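Long-range contacts in RNA silencing suppressor p19 (Tomato bushy stunt virus, PDB 4J39), which probably suppresses RNA silencing as a homodimer that binds small interfering RNA duplexes and selects them by the length of their double-helical region: residues Thr5-Leu10 with Val46-Tyr51; Arg63-Trp68 with Met114-Lys119. All blocks are in the same frame, centred on the assembly; numbering follows the deposited sequence.

Contact 1: residues Thr5-Leu10 with Val46-Tyr51; sequences TSPFKL and VVFKRY. With SO4 (sulfate ion), chain C; nucleotides of chain B.
At the seam between the N-terminal loop T5-L10 and the edge strand V46-Y51, S6 and R50 meet around a sulfate probably taken up from the crystallisation liquor. S6 OG and R50 NH1 converge on sulfate O1, the hydroxyl donating at 2.7 Å, and R50 NH2 takes O4; the same hydroxyl accepts from F8 N, an ST turn. The NE-H of R50 gives L10 O a nearly straight bond of 2.8 Å (N-H...O 171°) in both the guanidinium and carbonyl planes. NH1 also donates to K49 O, so the guanidinium is fixed on several sides at once. Within the chain the strand is outermost in the four-stranded antiparallel sheet of the p19 core, and the loop packs on F48 and R50 before helix 17-26 begins. R50 CG, set anti to the carbonyl carbon (chi1 -68°), makes a CH-pi contact over the centre of the F8 ring, 3.6 Å from its centroid. P7 CD lies over a face of F48, offset toward the rim and 3.6 Å from the ring centroid. On this strand Y51 OH donates to OP1 of the terminal nucleotide C1 of chain B at 2.7 Å.

Contact 2: residues Arg63-Trp68 with Met114-Lys119; sequences RVLGSW and MAIRSK
The end of helix 58-65 and the turn after it face helix 108-124, with the CA atoms of L65 and I116 nearest at 7.7 Å. K119 spans the gap. Its CG is anti to the backbone N (chi1 -179°) and the chain stays extended beyond it, bringing NZ to V64 O at 2.8 Å, tilted 32° from the carbonyl plane. S67 N reaches the same oxygen from the opposite face of that plane, so V64 O accepts two donors at the turn. K119 NZ also lies 2.7 Å from S67 OG and donates to a water that bridges L65 O and W68 O. A salt bridge from NZ to E39, which also accepts a hydrogen bond from S67 OG, gives this buried amine an acidic partner and would be expected to favour its charged form. Along the aliphatic part of the lysine, L65 slides past in the opposite direction, its CD1 3.8 Å from K119 CD. W68 sends its six-membered ring to the helix: CH2 meets A115 CB at 3.6 Å and I116 CB at 3.9 Å, while I116 CD1 sits over one face, offset toward the rim. W41 meets the W68 ring edge-to-face. This is a helix end and the turn after it packed on helix 108-124, over one face of the antiparallel sheet, as in an alpha+beta fold, with a lysine-glutamate pair buried at the interface.

In the fold
Contacts 1 and 2 show how a small alpha+beta core can be tied together by segments distant in sequence. Their centres lie 13 Å apart, and they come in series: contact 1 closes on strand 46-53, and helix 58-65, which follows in the chain, opens contact 2. They meet directly, through a probable hydrogen bond from K9 N to S67 O and through packing of P7, F8 and L10 on segment 63-68. Strand 36-43 links them further, since E39 pairs with R50 through the backbone and with K119 through its side chain. The N-terminal loop, an outermost strand and two helices are thus joined in one subunit, where Y51 touches RNA and M114 packs on the second subunit.

Contact 1: residues Thr5-Leu10 with Val46-Tyr51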
loop_
_atom_site.group_PDB
_atom_site.type_symbol
_atom_site.label_atom_id
_atom_site.label_comp_id
_atom_site.label_asym_id
_atom_site.label_seq_id
_atom_site.Cartn_x
_atom_site.Cartn_y
_atom_site.Cartn_z
ATOM N N THR A 5 -6.614 24.073 3.980
ATOM C CA THR A 5 -5.666 24.001 2.832
ATOM C C THR A 5 -5.478 22.493 2.450
ATOM O O THR A 5 -5.136 21.627 3.257
ATOM C CB THR A 5 -4.289 24.649 3.107
ATOM O OG1 THR A 5 -4.351 26.090 2.980
ATOM C CG2 THR A 5 -3.241 24.177 2.085
ATOM N N SER A 6 -5.774 22.207 1.209
ATOM C CA SER A 6 -5.730 20.825 0.752
ATOM C C SER A 6 -4.307 20.398 0.424
ATOM O O SER A 6 -3.590 21.197 -0.128
ATOM C CB SER A 6 -6.475 20.796 -0.577
ATOM O OG SER A 6 -6.638 19.463 -1.028
ATOM N N PRO A 7 -3.971 19.095 0.542
ATOM C CA PRO A 7 -2.703 18.594 -0.049
ATOM C C PRO A 7 -2.719 18.479 -1.553
ATOM O O PRO A 7 -1.627 18.270 -2.181
ATOM C CB PRO A 7 -2.540 17.233 0.637
ATOM C CG PRO A 7 -3.859 16.822 0.805
ATOM C CD PRO A 7 -4.720 17.963 1.132
ATOM N N PHE A 8 -3.897 18.610 -2.159
ATOM C CA PHE A 8 -4.082 18.416 -3.599
ATOM C C PHE A 8 -3.860 19.707 -4.396
ATOM O O PHE A 8 -4.219 20.832 -3.938
ATOM C CB PHE A 8 -5.401 17.749 -3.924
ATOM C CG PHE A 8 -5.522 16.391 -3.363
ATOM C CD1 PHE A 8 -6.376 16.152 -2.287
ATOM C CD2 PHE A 8 -4.849 15.300 -3.862
ATOM C CE1 PHE A 8 -6.502 14.934 -1.758
ATOM C CE2 PHE A 8 -4.883 14.110 -3.305
ATOM C CZ PHE A 8 -5.804 13.853 -2.251
ATOM N N LYS A 9 -3.275 19.576 -5.578
ATOM C CA LYS A 9 -2.978 20.655 -6.519
ATOM C C LYS A 9 -3.876 20.730 -7.768
ATOM O O LYS A 9 -3.814 21.615 -8.616
ATOM C CB LYS A 9 -1.517 20.515 -6.946
ATOM C CG LYS A 9 -0.504 20.356 -5.844
ATOM C CD LYS A 9 0.914 20.362 -6.342
ATOM C CE LYS A 9 1.413 21.669 -7.039
ATOM N NZ LYS A 9 2.804 21.435 -7.584
ATOM N N LEU A 10 -4.816 19.792 -7.890
ATOM C CA LEU A 10 -5.746 19.771 -8.956
ATOM C C LEU A 10 -7.152 19.579 -8.331
ATOM O O LEU A 10 -7.285 18.950 -7.307
ATOM C CB LEU A 10 -5.477 18.543 -9.833
ATOM C CG LEU A 10 -4.207 18.419 -10.676
ATOM C CD1 LEU A 10 -4.189 17.114 -11.417
ATOM C CD2 LEU A 10 -3.986 19.675 -11.611
ATOM N N VAL A 46 -8.720 14.406 9.757
ATOM C CA VAL A 46 -9.171 15.198 8.660
ATOM C C VAL A 46 -8.759 14.419 7.387
ATOM O O VAL A 46 -7.613 13.951 7.355
ATOM C CB VAL A 46 -8.483 16.542 8.675
ATOM C CG1 VAL A 46 -8.971 17.452 7.516
ATOM C CG2 VAL A 46 -8.758 17.270 10.063
ATOM N N VAL A 47 -9.701 14.217 6.467
ATOM C CA VAL A 47 -9.416 13.492 5.224
ATOM C C VAL A 47 -9.779 14.355 4.005
ATOM O O VAL A 47 -10.802 15.104 4.007
ATOM C CB VAL A 47 -10.069 12.118 5.202
ATOM C CG1 VAL A 47 -11.585 12.249 5.273
ATOM C CG2 VAL A 47 -9.663 11.307 3.864
ATOM N N PHE A 48 -8.889 14.320 2.979
ATOM C CA PHE A 48 -9.046 15.077 1.773
ATOM C C PHE A 48 -9.086 14.019 0.634
ATOM O O PHE A 48 -8.339 13.073 0.746
ATOM C CB PHE A 48 -7.915 16.014 1.488
ATOM C CG PHE A 48 -7.653 17.032 2.597
ATOM C CD1 PHE A 48 -8.238 18.288 2.469
ATOM C CD2 PHE A 48 -6.804 16.746 3.654
ATOM C CE1 PHE A 48 -7.980 19.267 3.432
ATOM C CE2 PHE A 48 -6.535 17.770 4.635
ATOM C CZ PHE A 48 -7.174 18.969 4.513
ATOM N N LYS A 49 -9.973 14.226 -0.297
ATOM C CA LYS A 49 -10.236 13.168 -1.315
ATOM C C LYS A 49 -10.277 13.700 -2.728
ATOM O O LYS A 49 -10.735 14.819 -2.981
ATOM C CB LYS A 49 -11.518 12.451 -1.064
ATOM C CG LYS A 49 -11.597 11.611 0.217
ATOM C CD LYS A 49 -13.052 11.100 0.478
ATOM C CE LYS A 49 -13.131 10.260 1.833
ATOM N NZ LYS A 49 -14.255 9.249 1.795
ATOM N N ARG A 50 -9.831 12.884 -3.713
ATOM C CA ARG A 50 -9.957 13.251 -5.099
ATOM C C ARG A 50 -10.398 12.047 -5.954
ATOM O O ARG A 50 -9.888 10.913 -5.724
ATOM C CB ARG A 50 -8.661 13.840 -5.758
ATOM C CG ARG A 50 -8.183 15.172 -5.311
ATOM C CD ARG A 50 -9.136 16.226 -5.824
ATOM N NE ARG A 50 -8.728 17.576 -5.395
ATOM C CZ ARG A 50 -9.079 18.138 -4.244
ATOM N NH1 ARG A 50 -9.768 17.479 -3.315
ATOM N NH2 ARG A 50 -8.694 19.364 -4.015
ATOM N N TYR A 51 -11.309 12.270 -6.870
ATOM C CA TYR A 51 -11.504 11.369 -8.011
ATOM C C TYR A 51 -10.898 12.095 -9.197
ATOM O O TYR A 51 -11.272 13.230 -9.466
ATOM C CB TYR A 51 -12.956 11.110 -8.253
ATOM C CG TYR A 51 -13.203 10.018 -9.259
ATOM C CD1 TYR A 51 -13.160 10.262 -10.622
ATOM C CD2 TYR A 51 -13.491 8.773 -8.827
ATOM C CE1 TYR A 51 -13.424 9.192 -11.530
ATOM C CE2 TYR A 51 -13.704 7.715 -9.682
ATOM C CZ TYR A 51 -13.624 7.933 -11.053
ATOM O OH TYR A 51 -13.924 6.898 -11.898
HETATM S S SO4 C . -10.273 19.910 -0.639
HETATM O O1 SO4 C . -9.223 18.824 -0.806
HETATM O O2 SO4 C . -10.021 20.586 0.667
HETATM O O3 SO4 C . -11.553 19.313 -0.636
HETATM O O4 SO4 C . -10.090 20.790 -1.715
ATOM O OP3 C B 1 -15.342 3.995 -8.862
ATOM P P C B 1 -15.923 4.297 -10.195
ATOM O OP1 C B 1 -14.806 4.464 -11.158
ATOM O OP2 C B 1 -17.056 3.329 -10.514
ATOM O "O5'" C B 1 -16.497 5.780 -10.051
ATOM C "C5'" C B 1 -17.324 6.090 -8.904
ATOM C "C4'" C B 1 -17.906 7.498 -8.916
ATOM O "O4'" C B 1 -19.045 7.623 -9.817
ATOM C "C3'" C B 1 -18.435 7.885 -7.574
ATOM O "O3'" C B 1 -17.366 8.292 -6.723
ATOM C "C2'" C B 1 -19.449 8.982 -7.952
ATOM O "O2'" C B 1 -18.884 10.242 -8.354
ATOM C "C1'" C B 1 -20.101 8.300 -9.134
ATOM N N1 C B 1 -21.207 7.265 -8.788
ATOM C C2 C B 1 -22.459 7.705 -8.397
ATOM O O2 C B 1 -22.651 8.908 -8.329
ATOM N N3 C B 1 -23.469 6.786 -8.117
ATOM C C4 C B 1 -23.200 5.476 -8.206
ATOM N N4 C B 1 -24.199 4.597 -7.934
ATOM C C5 C B 1 -21.913 4.998 -8.599
ATOM C C6 C B 1 -20.956 5.931 -8.866
HETATM O O HOH W 1 -7.319 21.798 -5.379
#

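Contact 2: residues Arg63-Trp68 with Met114-Lys119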
loop_
_atom_site.group_PDB
_atom_site.type_symbol
_atom_site.label_atom_id
_atom_site.label_comp_id
_atom_site.label_asym_id
_atom_site.label_seq_id
_atom_site.Cartn_x
_atom_site.Cartn_y
_atom_site.Cartn_z
ATOM N N ARG A 63 -0.188 13.920 -15.919
ATOM C CA ARG A 63 -1.096 14.924 -15.423
ATOM C C ARG A 63 -1.501 14.512 -13.983
ATOM O O ARG A 63 -1.412 15.295 -13.046
ATOM C CB ARG A 63 -2.307 15.014 -16.286
ATOM C CG ARG A 63 -3.351 16.098 -15.827
ATOM C CD ARG A 63 -4.609 16.101 -16.623
ATOM N NE ARG A 63 -5.530 15.024 -16.178
ATOM C CZ ARG A 63 -6.364 15.196 -15.152
ATOM N NH1 ARG A 63 -6.504 16.391 -14.553
ATOM N NH2 ARG A 63 -7.229 14.191 -14.775
ATOM N N VAL A 64 -1.936 13.268 -13.836
ATOM C CA VAL A 64 -2.500 12.862 -12.488
ATOM C C VAL A 64 -1.417 12.682 -11.381
ATOM O O VAL A 64 -1.688 12.810 -10.170
ATOM C CB VAL A 64 -3.508 11.667 -12.558
ATOM C CG1 VAL A 64 -4.629 11.870 -13.553
ATOM C CG2 VAL A 64 -2.727 10.298 -12.932
ATOM N N LEU A 65 -0.163 12.305 -11.745
ATOM C CA LEU A 65 0.937 12.250 -10.853
ATOM C C LEU A 65 1.209 13.660 -10.316
ATOM O O LEU A 65 1.847 13.803 -9.272
ATOM C CB LEU A 65 2.074 11.668 -11.639
ATOM C CG LEU A 65 2.470 10.233 -11.508
ATOM C CD1 LEU A 65 1.967 9.324 -10.363
ATOM C CD2 LEU A 65 3.231 9.556 -12.673
ATOM N N GLY A 66 0.723 14.703 -11.019
ATOM C CA GLY A 66 0.918 16.112 -10.543
ATOM C C GLY A 66 -0.105 16.487 -9.482
ATOM O O GLY A 66 -0.113 17.617 -9.029
ATOM N N SER A 67 -0.963 15.560 -9.045
ATOM C CA SER A 67 -2.131 16.007 -8.153
ATOM C C SER A 67 -1.690 16.325 -6.730
ATOM O O SER A 67 -2.414 17.033 -5.958
ATOM C CB SER A 67 -3.242 14.958 -8.188
ATOM O OG SER A 67 -2.832 13.872 -7.501
ATOM N N TRP A 68 -0.523 15.876 -6.329
ATOM C CA TRP A 68 0.120 16.187 -5.085
ATOM C C TRP A 68 1.588 15.962 -5.123
ATOM O O TRP A 68 2.069 15.154 -5.904
ATOM C CB TRP A 68 -0.557 15.445 -3.871
ATOM C CG TRP A 68 -0.466 13.939 -3.950
ATOM C CD1 TRP A 68 -1.394 13.103 -4.485
ATOM C CD2 TRP A 68 0.627 13.158 -3.545
ATOM N NE1 TRP A 68 -0.932 11.795 -4.389
ATOM C CE2 TRP A 68 0.317 11.787 -3.847
ATOM C CE3 TRP A 68 1.815 13.423 -2.899
ATOM C CZ2 TRP A 68 1.228 10.737 -3.530
ATOM C CZ3 TRP A 68 2.688 12.437 -2.593
ATOM C CH2 TRP A 68 2.388 11.092 -2.901
ATOM N N MET A 114 6.901 6.549 -0.514
ATOM C CA MET A 114 6.242 5.265 -0.822
ATOM C C MET A 114 4.886 5.471 -1.500
ATOM O O MET A 114 4.478 4.656 -2.370
ATOM C CB MET A 114 6.064 4.377 0.438
ATOM C CG MET A 114 7.352 3.938 1.124
ATOM S SD MET A 114 8.458 3.078 -0.105
ATOM C CE MET A 114 7.422 2.039 -1.004
ATOM N N ALA A 115 4.154 6.505 -1.121
ATOM C CA ALA A 115 2.836 6.821 -1.704
ATOM C C ALA A 115 2.970 7.118 -3.228
ATOM O O ALA A 115 2.206 6.630 -4.025
ATOM C CB ALA A 115 2.209 8.036 -0.944
ATOM N N ILE A 116 3.979 7.880 -3.625
ATOM C CA ILE A 116 4.074 8.270 -5.005
ATOM C C ILE A 116 4.493 7.060 -5.918
ATOM O O ILE A 116 3.971 6.942 -6.998
ATOM C CB ILE A 116 5.041 9.487 -5.256
ATOM C CG1 ILE A 116 4.806 9.995 -6.626
ATOM C CG2 ILE A 116 6.444 9.275 -4.919
ATOM C CD1 ILE A 116 3.547 10.620 -6.844
ATOM N N ARG A 117 5.339 6.222 -5.334
ATOM C CA ARG A 117 5.844 4.984 -5.993
ATOM C C ARG A 117 4.617 4.031 -6.140
ATOM O O ARG A 117 4.333 3.476 -7.227
ATOM C CB ARG A 117 6.967 4.326 -5.168
ATOM C CG ARG A 117 8.293 5.064 -5.080
ATOM C CD ARG A 117 9.430 4.239 -4.361
ATOM N NE ARG A 117 10.748 4.894 -4.209
ATOM C CZ ARG A 117 10.962 6.245 -4.149
ATOM N NH1 ARG A 117 9.979 7.196 -4.222
ATOM N NH2 ARG A 117 12.195 6.675 -3.960
ATOM N N SER A 118 3.790 3.973 -5.081
ATOM C CA SER A 118 2.577 3.099 -5.137
ATOM C C SER A 118 1.593 3.514 -6.195
ATOM O O SER A 118 1.024 2.717 -6.948
ATOM C CB SER A 118 1.856 3.183 -3.776
ATOM O OG SER A 118 2.585 2.566 -2.716
ATOM N N LYS A 119 1.361 4.816 -6.210
ATOM C CA LYS A 119 0.457 5.413 -7.162
ATOM C C LYS A 119 0.963 5.076 -8.610
ATOM O O LYS A 119 0.199 4.693 -9.419
ATOM C CB LYS A 119 0.389 6.967 -7.009
ATOM C CG LYS A 119 -0.526 7.640 -7.940
ATOM C CD LYS A 119 -0.560 9.176 -7.586
ATOM C CE LYS A 119 -1.535 9.991 -8.345
ATOM N NZ LYS A 119 -1.654 11.403 -7.726
HETATM O O HOH W 2 0.870 12.580 -7.105
#